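Local coordinates for protein ADP-ribose pyrophosphatase (Streptococcus suis, PDB 3O8S) that probably hydrolyses the pyrophosphate linkage of ADP-ribose or a related nucleoside diphosphate derivative, as a member of the Nudix hydrolase family, at residues Pro178-Leu181 and Gly182-Thr185; Asp103-Val106 and Lys107-Val110; Cys192-Ala195 and Ser196-His200. All coordinates share one frame; numbering follows the deposited sequence.

Contact 1. Residues Pro178-Leu181 and Gly182-Thr185. With EDO (1,2-ethanediol), chain F.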
# COMPACT_ATOMS: atom_id res chain seq x y z
N PRO A 178 25.11 -6.28 9.53
CA PRO A 178 24.61 -7.34 8.62
C PRO A 178 23.08 -7.36 8.59
O PRO A 178 22.44 -7.34 9.63
CB PRO A 178 25.21 -8.64 9.18
CG PRO A 178 25.73 -8.31 10.52
CD PRO A 178 25.88 -6.83 10.66
N LEU A 179 22.51 -7.35 7.38
CA LEU A 179 21.07 -7.24 7.20
C LEU A 179 20.37 -8.55 6.89
O LEU A 179 20.92 -9.40 6.20
CB LEU A 179 20.74 -6.26 6.06
CG LEU A 179 21.03 -4.76 6.24
CD1 LEU A 179 20.85 -4.04 4.90
CD2 LEU A 179 20.08 -4.13 7.26
N TYR A 180 19.11 -8.66 7.33
CA TYR A 180 18.22 -9.77 6.98
C TYR A 180 17.63 -9.30 5.64
O TYR A 180 16.67 -8.52 5.62
CB TYR A 180 17.17 -9.99 8.11
CG TYR A 180 16.40 -11.30 8.07
CD1 TYR A 180 15.88 -11.80 6.87
CD2 TYR A 180 16.07 -11.97 9.25
CE1 TYR A 180 15.11 -12.96 6.84
CE2 TYR A 180 15.28 -13.12 9.23
CZ TYR A 180 14.79 -13.60 8.03
OH TYR A 180 14.01 -14.73 8.01
N LEU A 181 18.31 -9.66 4.53
CA LEU A 181 18.00 -9.21 3.16
C LEU A 181 16.59 -9.58 2.69
O LEU A 181 15.97 -8.77 1.98
CB LEU A 181 19.06 -9.69 2.15
CG LEU A 181 20.48 -9.13 2.39
CD1 LEU A 181 21.52 -9.85 1.56
CD2 LEU A 181 20.55 -7.59 2.18
N GLY A 182 16.06 -10.73 3.14
CA GLY A 182 14.69 -11.15 2.86
C GLY A 182 13.66 -10.16 3.42
O GLY A 182 12.56 -10.03 2.89
N LYS A 183 14.05 -9.44 4.49
CA LYS A 183 13.21 -8.44 5.16
C LYS A 183 13.45 -7.04 4.59
O LYS A 183 12.49 -6.32 4.36
CB LYS A 183 13.46 -8.44 6.68
CG LYS A 183 12.80 -9.63 7.34
CD LYS A 183 13.04 -9.68 8.82
CE LYS A 183 12.26 -10.84 9.38
NZ LYS A 183 12.53 -11.02 10.81
N ASN A 184 14.72 -6.67 4.35
CA ASN A 184 15.05 -5.35 3.80
C ASN A 184 16.44 -5.34 3.16
O ASN A 184 17.41 -5.71 3.81
CB ASN A 184 14.95 -4.24 4.88
CG ASN A 184 15.40 -4.68 6.26
OD1 ASN A 184 14.61 -4.74 7.20
ND2 ASN A 184 16.66 -5.07 6.42
N THR A 185 16.53 -4.90 1.90
CA THR A 185 17.80 -4.73 1.19
C THR A 185 18.37 -3.33 1.52
O THR A 185 17.62 -2.46 2.00
CB THR A 185 17.59 -4.88 -0.33
OG1 THR A 185 16.66 -3.88 -0.75
CG2 THR A 185 17.08 -6.27 -0.75
C1 EDO F . 11.99 -8.40 14.11
O1 EDO F . 10.84 -9.25 14.16
C2 EDO F . 11.86 -7.44 12.94
O2 EDO F . 12.38 -8.03 11.76
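One face of the Tyr180 ring is covered by the aliphatic arm of Lys183. Lys183 CD sits 3.9 Å from the ring centroid, close to the ring normal, which makes a CH-pi contact. At the ring edge, in its plane, stands the backbone Gly182 N. The motif is a tight turn between strand 167-171 and helix 186-197 of the Nudix fold. Tyr180 is also the centre of an inverse gamma turn. The tyrosine points CG away from its own N (chi1 -166°), and this brings the ring over the residue three places on. Lys183 runs fully extended across the face. Its NZ ends 4.4 Å from the Tyr180 ring centroid, 34° off the normal, so the cation-pi contact is off-centre. The same NZ has a salt bridge to Glu88, so the ammonium is shared between a carboxylate and a ring. It also donates to O2 of a bound ethanediol at 3.1 Å. That molecule, probably from the crystallisation liquor, is held as well by Ser94 and Arg74.

Beside the ring, the backbone closes on Tyr180 O, which takes two N-H groups. Lys183 N reaches it at 3.0 Å from above the carbonyl plane. Asn184 N comes at 3.0 Å in that plane and makes the straighter bond. The Asn184 side chain crosses Leu179 at about a right angle, and its OD1 accepts from Leu95 N, which ties the turn to strand 93-99. Leu179 and Asn184 both touch Leu189 of the following helix, whose N-cap is Thr185. The closest approach of the two side chains is Leu179 CD2 to Asn184 ND2, 3.6 Å.

Contact 2. Residues Asp103-Val106 and Lys107-Val110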
# COMPACT_ATOMS: atom_id res chain seq x y z
N ASP A 103 -6.61 -8.34 12.57
CA ASP A 103 -7.59 -7.38 13.07
C ASP A 103 -7.05 -5.94 13.15
O ASP A 103 -7.77 -5.05 13.60
CB ASP A 103 -8.11 -7.82 14.46
CG ASP A 103 -8.85 -9.14 14.47
OD1 ASP A 103 -9.00 -9.75 13.38
OD2 ASP A 103 -9.29 -9.57 15.56
N GLN A 104 -5.82 -5.70 12.67
CA GLN A 104 -5.25 -4.36 12.72
C GLN A 104 -4.95 -3.82 11.34
O GLN A 104 -4.63 -4.58 10.42
CB GLN A 104 -3.99 -4.33 13.59
CG GLN A 104 -4.34 -4.27 15.07
CD GLN A 104 -3.13 -4.35 15.95
OE1 GLN A 104 -2.53 -3.33 16.31
NE2 GLN A 104 -2.76 -5.57 16.33
N SER A 105 -5.05 -2.49 11.21
CA SER A 105 -4.72 -1.74 10.00
C SER A 105 -3.19 -1.66 9.85
O SER A 105 -2.48 -1.90 10.82
CB SER A 105 -5.33 -0.34 10.08
OG SER A 105 -4.59 0.50 10.96
N VAL A 106 -2.71 -1.27 8.66
CA VAL A 106 -1.29 -1.13 8.34
C VAL A 106 -0.60 -0.18 9.34
O VAL A 106 0.42 -0.54 9.90
CB VAL A 106 -1.10 -0.65 6.86
CG1 VAL A 106 0.32 -0.13 6.62
CG2 VAL A 106 -1.43 -1.77 5.89
N LYS A 107 -1.18 1.01 9.55
CA LYS A 107 -0.68 2.04 10.45
C LYS A 107 -0.64 1.55 11.89
O LYS A 107 0.43 1.64 12.50
CB LYS A 107 -1.55 3.30 10.33
CG LYS A 107 -1.21 4.46 11.23
CD LYS A 107 -2.00 5.72 10.88
CE LYS A 107 -1.40 6.50 9.72
NZ LYS A 107 -2.12 7.78 9.45
N ASP A 108 -1.76 0.98 12.43
CA ASP A 108 -1.80 0.51 13.81
C ASP A 108 -0.78 -0.59 14.03
O ASP A 108 -0.11 -0.62 15.07
CB ASP A 108 -3.22 0.03 14.21
CG ASP A 108 -4.28 1.12 14.24
OD1 ASP A 108 -3.92 2.30 14.46
OD2 ASP A 108 -5.48 0.80 14.05
N ASN A 109 -0.65 -1.48 13.04
CA ASN A 109 0.27 -2.60 13.07
C ASN A 109 1.75 -2.14 13.14
O ASN A 109 2.46 -2.64 14.01
CB ASN A 109 0.04 -3.51 11.87
CG ASN A 109 0.67 -4.85 12.02
OD1 ASN A 109 0.16 -5.74 12.70
ND2 ASN A 109 1.81 -5.01 11.39
N VAL A 110 2.21 -1.18 12.28
CA VAL A 110 3.62 -0.72 12.33
C VAL A 110 3.94 -0.06 13.67
O VAL A 110 4.98 -0.35 14.24
CB VAL A 110 4.14 0.19 11.18
CG1 VAL A 110 4.47 -0.61 9.95
CG2 VAL A 110 3.22 1.36 10.86
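Ser105 meets Asp108 at the start of helix 106-118. Ser105 is the N-cap, and its OG accepts the backbone N-H of Asp108 at 3.2 Å, nearly straight at 168°. The hydroxyl sits between the backbone N and the carbonyl carbon of its own residue (chi1 75°), and this turns it back over the first helical turn. This is the tight part of the contact. Ser105 O takes Asn109 N at 2.9 Å, and Asn109 CB rests against the same oxygen. One residue on, Val106 O takes Val110 N at 3.0 Å. Val110 CG2 packs against the same Val106 O at 3.5 Å.

Asp108 folds its carboxylate back beside the cap, so that OD2 lies 3.2 Å from Ser105 OG. Both atoms are claimed by the second subunit: its Lys135 forms a salt bridge with Asp108, probably offsetting the negative charge gathered at this cap, and a hydrogen bond with Ser105, while its C-terminal Asp206 also bonds to Ser105 and its Phe205 makes a cation-pi contact with Lys107.

The loose side is carried by Gln104, which is partly exposed. Its extended chain passes along the helix start, and OE1 comes no nearer than 3.8 Å to Asp108 O.

Helix 106-118 is probably the Nudix helix. Asn109 anchors its first turn by bonding to Asp101 in the preceding loop and to Thr73 of strand 70-79. Val106 and Val110 pack on strands 70-79 and 145-157, with Ile150 touching both.

Contact 3. Residues Cys192-Ala195 and Ser196-His200. With EDO (1,2-ethanediol), chain B; EDO (1,2-ethanediol), chain E.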
# COMPACT_ATOMS: atom_id res chain seq x y z
N CYS A 192 13.99 4.50 1.65
CA CYS A 192 13.38 5.07 2.86
C CYS A 192 14.06 6.40 3.25
O CYS A 192 13.35 7.36 3.56
CB CYS A 192 13.42 4.07 4.01
SG CYS A 192 12.36 2.62 3.76
N LEU A 193 15.42 6.48 3.17
CA LEU A 193 16.16 7.72 3.47
C LEU A 193 15.75 8.85 2.51
O LEU A 193 15.46 9.97 2.95
CB LEU A 193 17.68 7.51 3.43
CG LEU A 193 18.59 8.75 3.63
CD1 LEU A 193 18.37 9.41 4.98
CD2 LEU A 193 20.03 8.39 3.46
N GLU A 194 15.68 8.53 1.20
CA GLU A 194 15.25 9.46 0.17
C GLU A 194 13.82 9.97 0.49
O GLU A 194 13.60 11.17 0.43
CB GLU A 194 15.34 8.80 -1.22
CG GLU A 194 15.14 9.75 -2.39
CD GLU A 194 14.90 9.08 -3.74
OE1 GLU A 194 15.41 7.95 -3.94
OE2 GLU A 194 14.20 9.68 -4.59
N ALA A 195 12.89 9.07 0.90
CA ALA A 195 11.53 9.47 1.31
C ALA A 195 11.56 10.40 2.54
O ALA A 195 10.83 11.41 2.55
CB ALA A 195 10.69 8.24 1.62
N SER A 196 12.44 10.13 3.52
CA SER A 196 12.54 11.01 4.69
C SER A 196 13.07 12.40 4.35
O SER A 196 12.79 13.34 5.10
CB SER A 196 13.42 10.39 5.79
OG SER A 196 14.79 10.57 5.50
N ARG A 197 13.89 12.51 3.27
CA ARG A 197 14.49 13.78 2.84
C ARG A 197 13.61 14.57 1.84
O ARG A 197 13.95 15.70 1.50
CB ARG A 197 15.87 13.53 2.20
CG ARG A 197 16.99 13.20 3.19
CD ARG A 197 18.22 12.70 2.46
NE ARG A 197 19.40 12.62 3.32
CZ ARG A 197 20.54 12.00 2.99
NH1 ARG A 197 20.65 11.39 1.81
NH2 ARG A 197 21.56 11.97 3.83
N SER A 198 12.52 13.98 1.36
CA SER A 198 11.72 14.61 0.31
C SER A 198 10.45 15.26 0.83
O SER A 198 9.69 14.62 1.55
CB SER A 198 11.36 13.56 -0.74
OG SER A 198 12.50 12.87 -1.24
N GLU A 199 10.22 16.53 0.46
CA GLU A 199 8.98 17.21 0.82
C GLU A 199 7.81 16.49 0.12
O GLU A 199 6.82 16.13 0.77
CB GLU A 199 9.03 18.69 0.42
CG GLU A 199 7.74 19.41 0.70
CD GLU A 199 7.76 20.86 0.31
OE1 GLU A 199 7.63 21.15 -0.89
OE2 GLU A 199 7.95 21.70 1.21
N HIS A 200 7.98 16.19 -1.17
CA HIS A 200 7.00 15.43 -1.94
C HIS A 200 7.50 14.03 -2.20
O HIS A 200 8.67 13.84 -2.49
CB HIS A 200 6.69 16.14 -3.25
CG HIS A 200 6.21 17.53 -3.05
ND1 HIS A 200 5.00 17.78 -2.42
CD2 HIS A 200 6.79 18.70 -3.38
CE1 HIS A 200 4.88 19.10 -2.41
NE2 HIS A 200 5.92 19.69 -3.01
C1 EDO B . 11.49 16.52 -3.04
O1 EDO B . 10.13 16.98 -2.92
C2 EDO B . 12.53 17.51 -2.45
O2 EDO B . 12.34 17.80 -1.05
C1 EDO E . 1.64 16.16 -1.54
O1 EDO E . 3.01 15.95 -1.92
C2 EDO E . 1.45 17.64 -1.27
O2 EDO E . 2.40 18.03 -0.28
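Ser196, Leu193 and Arg197 carry this contact in the last turns of helix 186-197, a helix packed against the sheet of the Nudix fold. Ser196 folds its hydroxyl back onto the helix: a chi1 of 80° swings OG against the preceding turn. From there OG donates to Leu193 O at 2.7 Å, in the carbonyl plane and on a lone pair. Leu193 O also accepts Arg197 N at 3.0 Å, so one carbonyl holds both a side chain and the next helical turn.

Leu193 and Arg197 lie against each other through a methyl and a flat cation. Leu193 CD2 sits over one face of the guanidinium, 3.4 Å above its plane and toward the rim. Its nearest atom there is Arg197 NH1, at 3.5 Å. The arginine chain stays extended from CG to NE, which carries the group back over the leucine. Its NH2 forms a salt bridge with Asp81, a loop residue that also touches Leu193. On the sheet side Leu193 and Ser196 both pack on Phe78 of strand 70-79.

Beyond the helix, Arg126 bonds to the carbonyls of Ser198 and Glu199, and the His200 ring stacks on His200 of the second subunit. One ethanediol, probably from the crystallisation liquor, spans the backbone N-H groups of Glu199 and His200. Ser198 OG reaches back to Glu194 O at 2.6 Å, standing 41° above the carbonyl plane.

Overall arrangement
Along the chain contact 2 comes first, then contact 1, then contact 3. Their centres are about 20 to 22 Å apart and none touches another. Contacts 1 and 2 lie on opposite sides of the centre of the chain. Contact 1 is the turn that leads into helix 186-197, and contact 3 is where that helix ends, so the two mark the ends of one element. Contact 2 starts the other long helix, 106-118. Both helices pack on strands 70-79 and 145-157 of the mixed sheet. Contacts 2 and 3 also meet the second subunit, so the start of helix 106-118 and the loop after helix 186-197 both contribute to the dimer.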